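Local coordinates for uncharacterized metalloprotein (Deinococcus radiodurans, PDB 3GG7) that binds manganese and is probably a metal-dependent hydrolase of the TatD family, acting on ester bonds, though its true substrate is unknown, at residues E24-P37 against R50-V63. Sequence-based numbering, arbitrary orientation. Where two conformers were deposited one is given.
Sequences EERQLTVLSVTTTP and RPHVWTALGFHPEV
Gln27 lays its CA over one face of the His52 ring, 3.8 Å from the centroid, while Glu24 and Thr29 OG1 stand at that ring's edge. With OG1 beside the backbone N (chi1 -54°), Thr29 CG2 lies anti to that N and sits squarely over the six-membered ring of Trp54, whose edge gives NE1 to Pro51 O. Farther along, Pro37 CD covers one face of Phe59, offset toward the rim. The rings punctuate a pair of parallel neighbours of the TIM barrel, strands 29-32 and 53-55, joined by a beta-alpha-beta crossover through helix 40-44; strand 4-8 pairs with the other side of 29-32. The backbone hydrogen bonds Val30 N to His52 O, Trp54 N to Val30 O, Ser32 N to Trp54 O and Ala56 N to Ser32 O join them in parallel register. At the N-terminal end, the Glu24 carboxylate grips the type I turn Arg50-Val53 at His52: OE2 takes His52 N on its syn lone pair (2.8 Å), and OE1 receives ND1 from above the carboxylate plane (2.8 Å), with carboxylate and ring 55° apart. An alanine here would probably leave His52 N and ND1 without these acceptors, and the imidazole held less firmly in its rotation. On the sheet face carrying Val30 and Val53, one water bridges Ser32 OG and Thr55 OG1. Beyond the strands the chains run on toward the metal site, where Val33 packs on the manganese ligand His9 and His60 lies beside Glu86. Here Thr34 OG1 donates to Ala56 O at 2.7 Å and weakly accepts Gly58 N, and His60 N meets Thr35 O at 2.8 Å, 40° out of the carbonyl plane.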
loop_
_atom_site.group_PDB
_atom_site.type_symbol
_atom_site.label_atom_id
_atom_site.label_comp_id
_atom_site.label_asym_id
_atom_site.label_seq_id
_atom_site.Cartn_x
_atom_site.Cartn_y
_atom_site.Cartn_z
ATOM N N GLU A 24 -0.483 17.007 -8.033
ATOM C CA GLU A 24 -1.648 17.764 -8.512
ATOM C C GLU A 24 -1.491 18.335 -9.906
ATOM O O GLU A 24 -2.431 18.314 -10.705
ATOM C CB GLU A 24 -1.997 18.908 -7.588
ATOM C CG GLU A 24 -2.733 18.533 -6.369
ATOM C CD GLU A 24 -4.048 17.757 -6.599
ATOM O OE1 GLU A 24 -4.780 17.886 -7.608
ATOM O OE2 GLU A 24 -4.308 16.987 -5.688
ATOM N N GLU A 25 -0.308 18.868 -10.217
ATOM C CA GLU A 25 -0.062 19.398 -11.556
ATOM C C GLU A 25 -0.264 18.326 -12.612
ATOM O O GLU A 25 -0.769 18.602 -13.699
ATOM C CB GLU A 25 1.355 20.007 -11.653
ATOM C CG GLU A 25 1.513 21.327 -10.889
ATOM C CD GLU A 25 2.972 21.674 -10.529
ATOM O OE1 GLU A 25 3.904 20.885 -10.808
ATOM O OE2 GLU A 25 3.185 22.732 -9.908
ATOM N N ARG A 26 0.106 17.089 -12.280
ATOM C CA ARG A 26 -0.012 15.967 -13.199
ATOM C C ARG A 26 -1.354 15.263 -13.105
ATOM O O ARG A 26 -1.608 14.313 -13.840
ATOM C CB ARG A 26 1.083 14.950 -12.867
ATOM C CG ARG A 26 2.488 15.430 -13.182
ATOM C CD ARG A 26 3.506 14.431 -12.646
ATOM N NE ARG A 26 4.816 14.640 -13.252
ATOM C CZ ARG A 26 5.665 15.598 -12.903
ATOM N NH1 ARG A 26 5.376 16.447 -11.932
ATOM N NH2 ARG A 26 6.827 15.699 -13.539
ATOM N N GLN A 27 -2.216 15.722 -12.203
ATOM C CA GLN A 27 -3.449 15.018 -11.849
ATOM C C GLN A 27 -3.179 13.524 -11.616
ATOM O O GLN A 27 -3.893 12.634 -12.109
ATOM C CB GLN A 27 -4.544 15.293 -12.880
ATOM C CG GLN A 27 -4.707 16.795 -13.094
ATOM C CD GLN A 27 -6.136 17.257 -13.276
ATOM O OE1 GLN A 27 -6.628 17.328 -14.391
ATOM N NE2 GLN A 27 -6.798 17.613 -12.168
ATOM N N LEU A 28 -2.145 13.276 -10.809
ATOM C CA LEU A 28 -1.681 11.935 -10.467
ATOM C C LEU A 28 -2.227 11.612 -9.073
ATOM O O LEU A 28 -1.909 12.301 -8.105
ATOM C CB LEU A 28 -0.145 11.897 -10.497
ATOM C CG LEU A 28 0.513 10.525 -10.562
ATOM C CD1 LEU A 28 1.966 10.645 -11.090
ATOM C CD2 LEU A 28 0.486 9.828 -9.228
ATOM N N THR A 29 -3.100 10.610 -8.996
ATOM C CA THR A 29 -3.683 10.177 -7.743
ATOM C C THR A 29 -2.703 9.363 -6.922
ATOM O O THR A 29 -2.104 8.403 -7.408
ATOM C CB THR A 29 -4.936 9.354 -7.985
ATOM O OG1 THR A 29 -5.834 10.108 -8.802
ATOM C CG2 THR A 29 -5.606 8.947 -6.671
ATOM N N VAL A 30 -2.526 9.756 -5.665
ATOM C CA VAL A 30 -1.613 9.068 -4.778
ATOM C C VAL A 30 -2.282 8.651 -3.477
ATOM O O VAL A 30 -3.105 9.386 -2.918
ATOM C CB VAL A 30 -0.341 9.893 -4.461
ATOM C CG1 VAL A 30 0.431 10.221 -5.744
ATOM C CG2 VAL A 30 -0.694 11.188 -3.705
ATOM N N LEU A 31 -1.957 7.447 -3.022
ATOM C CA LEU A 31 -2.297 7.025 -1.669
ATOM C C LEU A 31 -1.099 7.343 -0.808
ATOM O O LEU A 31 -0.098 6.648 -0.789
ATOM C CB LEU A 31 -2.661 5.534 -1.587
ATOM C CG LEU A 31 -3.195 5.128 -0.223
ATOM C CD1 LEU A 31 -4.645 5.616 -0.093
ATOM C CD2 LEU A 31 -3.079 3.589 -0.023
ATOM N N SER A 32 -1.264 8.415 -0.045
ATOM C CA SER A 32 -0.242 8.971 0.831
ATOM C C SER A 32 -0.323 8.227 2.167
ATOM O O SER A 32 -1.232 8.494 2.970
ATOM C CB SER A 32 -0.531 10.472 0.995
ATOM O OG SER A 32 0.372 11.108 1.898
ATOM N N VAL A 33 0.567 7.263 2.376
ATOM C CA VAL A 33 0.519 6.402 3.550
ATOM C C VAL A 33 1.335 6.971 4.699
ATOM O O VAL A 33 2.283 7.768 4.484
ATOM C CB VAL A 33 0.952 4.947 3.221
ATOM C CG1 VAL A 33 -0.048 4.312 2.206
ATOM C CG2 VAL A 33 2.388 4.895 2.633
ATOM N N THR A 34 0.974 6.571 5.920
ATOM C CA THR A 34 1.681 7.026 7.125
ATOM C C THR A 34 2.342 5.850 7.843
ATOM O O THR A 34 1.995 4.663 7.613
ATOM C CB THR A 34 0.743 7.805 8.069
ATOM O OG1 THR A 34 -0.478 7.086 8.285
ATOM C CG2 THR A 34 0.371 9.164 7.488
ATOM N N THR A 35 3.320 6.161 8.704
ATOM C CA THR A 35 4.071 5.128 9.386
ATOM C C THR A 35 3.745 5.025 10.862
ATOM O O THR A 35 4.075 4.014 11.501
ATOM C CB THR A 35 5.583 5.355 9.212
ATOM O OG1 THR A 35 5.932 6.588 9.781
ATOM C CG2 THR A 35 5.979 5.329 7.698
ATOM N N THR A 36 3.092 6.050 11.406
ATOM C CA THR A 36 2.559 6.011 12.777
ATOM C C THR A 36 1.268 6.828 12.743
ATOM O O THR A 36 1.192 7.831 12.021
ATOM C CB THR A 36 3.528 6.620 13.837
ATOM O OG1 THR A 36 2.763 6.962 15.000
ATOM C CG2 THR A 36 4.229 7.872 13.354
ATOM N N PRO A 37 0.257 6.413 13.531
ATOM C CA PRO A 37 -0.975 7.198 13.516
ATOM C C PRO A 37 -0.780 8.610 14.053
ATOM O O PRO A 37 -1.606 9.493 13.759
ATOM C CB PRO A 37 -1.946 6.368 14.376
ATOM C CG PRO A 37 -1.065 5.536 15.211
ATOM C CD PRO A 37 0.157 5.227 14.414
ATOM N N ARG A 50 -5.921 19.564 -2.296
ATOM C CA ARG A 50 -5.277 18.692 -3.252
ATOM C C ARG A 50 -6.081 17.382 -3.371
ATOM O O ARG A 50 -5.797 16.412 -2.655
ATOM C CB ARG A 50 -3.818 18.413 -2.825
ATOM C CG ARG A 50 -3.001 19.690 -2.664
ATOM C CD ARG A 50 -1.479 19.419 -2.702
ATOM N NE ARG A 50 -0.792 20.715 -2.660
ATOM C CZ ARG A 50 -0.338 21.310 -1.566
ATOM N NH1 ARG A 50 -0.332 20.709 -0.380
ATOM N NH2 ARG A 50 0.207 22.533 -1.685
ATOM N N PRO A 51 -7.089 17.358 -4.266
ATOM C CA PRO A 51 -8.026 16.230 -4.342
ATOM C C PRO A 51 -7.415 14.950 -4.858
ATOM O O PRO A 51 -8.035 13.921 -4.722
ATOM C CB PRO A 51 -9.104 16.751 -5.296
ATOM C CG PRO A 51 -8.377 17.639 -6.187
ATOM C CD PRO A 51 -7.376 18.357 -5.312
ATOM N N HIS A 52 -6.206 14.996 -5.422
ATOM C CA HIS A 52 -5.498 13.771 -5.836
ATOM C C HIS A 52 -4.672 13.159 -4.746
ATOM O O HIS A 52 -4.110 12.083 -4.959
ATOM C CB HIS A 52 -4.607 14.048 -7.028
ATOM C CG HIS A 52 -5.387 14.301 -8.279
ATOM N ND1 HIS A 52 -5.853 15.554 -8.615
ATOM C CD2 HIS A 52 -5.889 13.444 -9.195
ATOM C CE1 HIS A 52 -6.571 15.453 -9.722
ATOM N NE2 HIS A 52 -6.595 14.192 -10.104
ATOM N N VAL A 53 -4.597 13.781 -3.579
ATOM C CA VAL A 53 -3.805 13.246 -2.475
ATOM C C VAL A 53 -4.773 12.601 -1.475
ATOM O O VAL A 53 -5.537 13.302 -0.813
ATOM C CB VAL A 53 -3.001 14.363 -1.762
ATOM C CG1 VAL A 53 -2.240 13.782 -0.568
ATOM C CG2 VAL A 53 -2.008 15.043 -2.746
ATOM N N TRP A 54 -4.753 11.273 -1.394
ATOM C CA TRP A 54 -5.663 10.501 -0.543
ATOM C C TRP A 54 -4.831 9.915 0.586
ATOM O O TRP A 54 -3.974 9.046 0.364
ATOM C CB TRP A 54 -6.283 9.367 -1.364
ATOM C CG TRP A 54 -7.080 9.792 -2.574
ATOM C CD1 TRP A 54 -7.373 11.070 -2.986
ATOM C CD2 TRP A 54 -7.728 8.914 -3.518
ATOM N NE1 TRP A 54 -8.153 11.026 -4.119
ATOM C CE2 TRP A 54 -8.375 9.720 -4.467
ATOM C CE3 TRP A 54 -7.807 7.522 -3.644
ATOM C CZ2 TRP A 54 -9.089 9.188 -5.546
ATOM C CZ3 TRP A 54 -8.529 6.999 -4.698
ATOM C CH2 TRP A 54 -9.169 7.842 -5.635
ATOM N N THR A 55 -5.083 10.368 1.806
ATOM C CA THR A 55 -4.204 10.048 2.930
ATOM C C THR A 55 -4.731 8.821 3.702
ATOM O O THR A 55 -5.949 8.696 3.988
ATOM C CB THR A 55 -4.070 11.246 3.877
ATOM O OG1 THR A 55 -3.864 12.459 3.135
ATOM C CG2 THR A 55 -2.914 11.045 4.876
ATOM N N ALA A 56 -3.802 7.916 4.027
ATOM C CA ALA A 56 -4.086 6.656 4.740
ATOM C C ALA A 56 -3.437 6.721 6.143
ATOM O O ALA A 56 -2.382 7.361 6.331
ATOM C CB ALA A 56 -3.559 5.458 3.948
ATOM N N LEU A 57 -4.116 6.102 7.112
ATOM C CA LEU A 57 -3.778 6.090 8.522
ATOM C C LEU A 57 -3.091 4.754 8.798
ATOM O O LEU A 57 -3.684 3.680 8.633
ATOM C CB LEU A 57 -5.039 6.237 9.359
ATOM C CG LEU A 57 -4.843 6.189 10.852
ATOM C CD1 LEU A 57 -4.144 7.437 11.323
ATOM C CD2 LEU A 57 -6.246 6.091 11.509
ATOM N N GLY A 58 -1.833 4.807 9.236
ATOM C CA GLY A 58 -0.998 3.613 9.304
ATOM C C GLY A 58 -0.264 3.424 10.607
ATOM O O GLY A 58 -0.344 4.247 11.530
ATOM N N PHE A 59 0.433 2.294 10.678
ATOM C CA PHE A 59 1.377 2.002 11.755
ATOM C C PHE A 59 2.307 0.909 11.217
ATOM O O PHE A 59 1.939 -0.256 11.115
ATOM C CB PHE A 59 0.663 1.506 13.002
ATOM C CG PHE A 59 1.385 1.792 14.288
ATOM C CD1 PHE A 59 2.753 2.048 14.334
ATOM C CD2 PHE A 59 0.698 1.770 15.460
ATOM C CE1 PHE A 59 3.388 2.302 15.550
ATOM C CE2 PHE A 59 1.329 2.043 16.671
ATOM C CZ PHE A 59 2.676 2.299 16.709
ATOM N N HIS A 60 3.464 1.331 10.760
ATOM C CA HIS A 60 4.367 0.471 9.981
ATOM C C HIS A 60 5.032 -0.534 10.915
ATOM O O HIS A 60 5.484 -0.176 12.010
ATOM C CB HIS A 60 5.398 1.369 9.314
ATOM C CG HIS A 60 6.230 0.695 8.275
ATOM N ND1 HIS A 60 7.127 -0.309 8.584
ATOM C CD2 HIS A 60 6.347 0.916 6.944
ATOM C CE1 HIS A 60 7.760 -0.677 7.481
ATOM N NE2 HIS A 60 7.293 0.038 6.469
ATOM N N PRO A 61 5.125 -1.791 10.497
ATOM C CA PRO A 61 5.676 -2.795 11.418
ATOM C C PRO A 61 7.088 -2.480 11.912
ATOM O O PRO A 61 7.453 -2.889 13.009
ATOM C CB PRO A 61 5.618 -4.097 10.607
ATOM C CG PRO A 61 5.375 -3.689 9.214
ATOM C CD PRO A 61 4.630 -2.405 9.255
ATOM N N GLU A 62 7.865 -1.743 11.128
ATOM C CA GLU A 62 9.230 -1.433 11.522
ATOM C C GLU A 62 9.314 -0.446 12.679
ATOM O O GLU A 62 10.379 -0.326 13.291
ATOM C CB GLU A 62 10.064 -0.906 10.353
ATOM C CG GLU A 62 11.519 -0.694 10.764
ATOM C CD GLU A 62 12.399 -0.152 9.690
ATOM O OE1 GLU A 62 12.041 -0.261 8.495
ATOM O OE2 GLU A 62 13.465 0.379 10.068
ATOM N N VAL A 63 8.225 0.252 13.006
ATOM C CA VAL A 63 8.287 1.257 14.072
ATOM C C VAL A 63 7.372 0.988 15.268
ATOM O O VAL A 63 7.246 1.817 16.157
ATOM C CB VAL A 63 8.101 2.700 13.524
ATOM C CG1 VAL A 63 9.101 2.975 12.415
ATOM C CG2 VAL A 63 6.670 2.942 13.014
HETATM O O HOH W 1 -1.181 13.172 2.594
#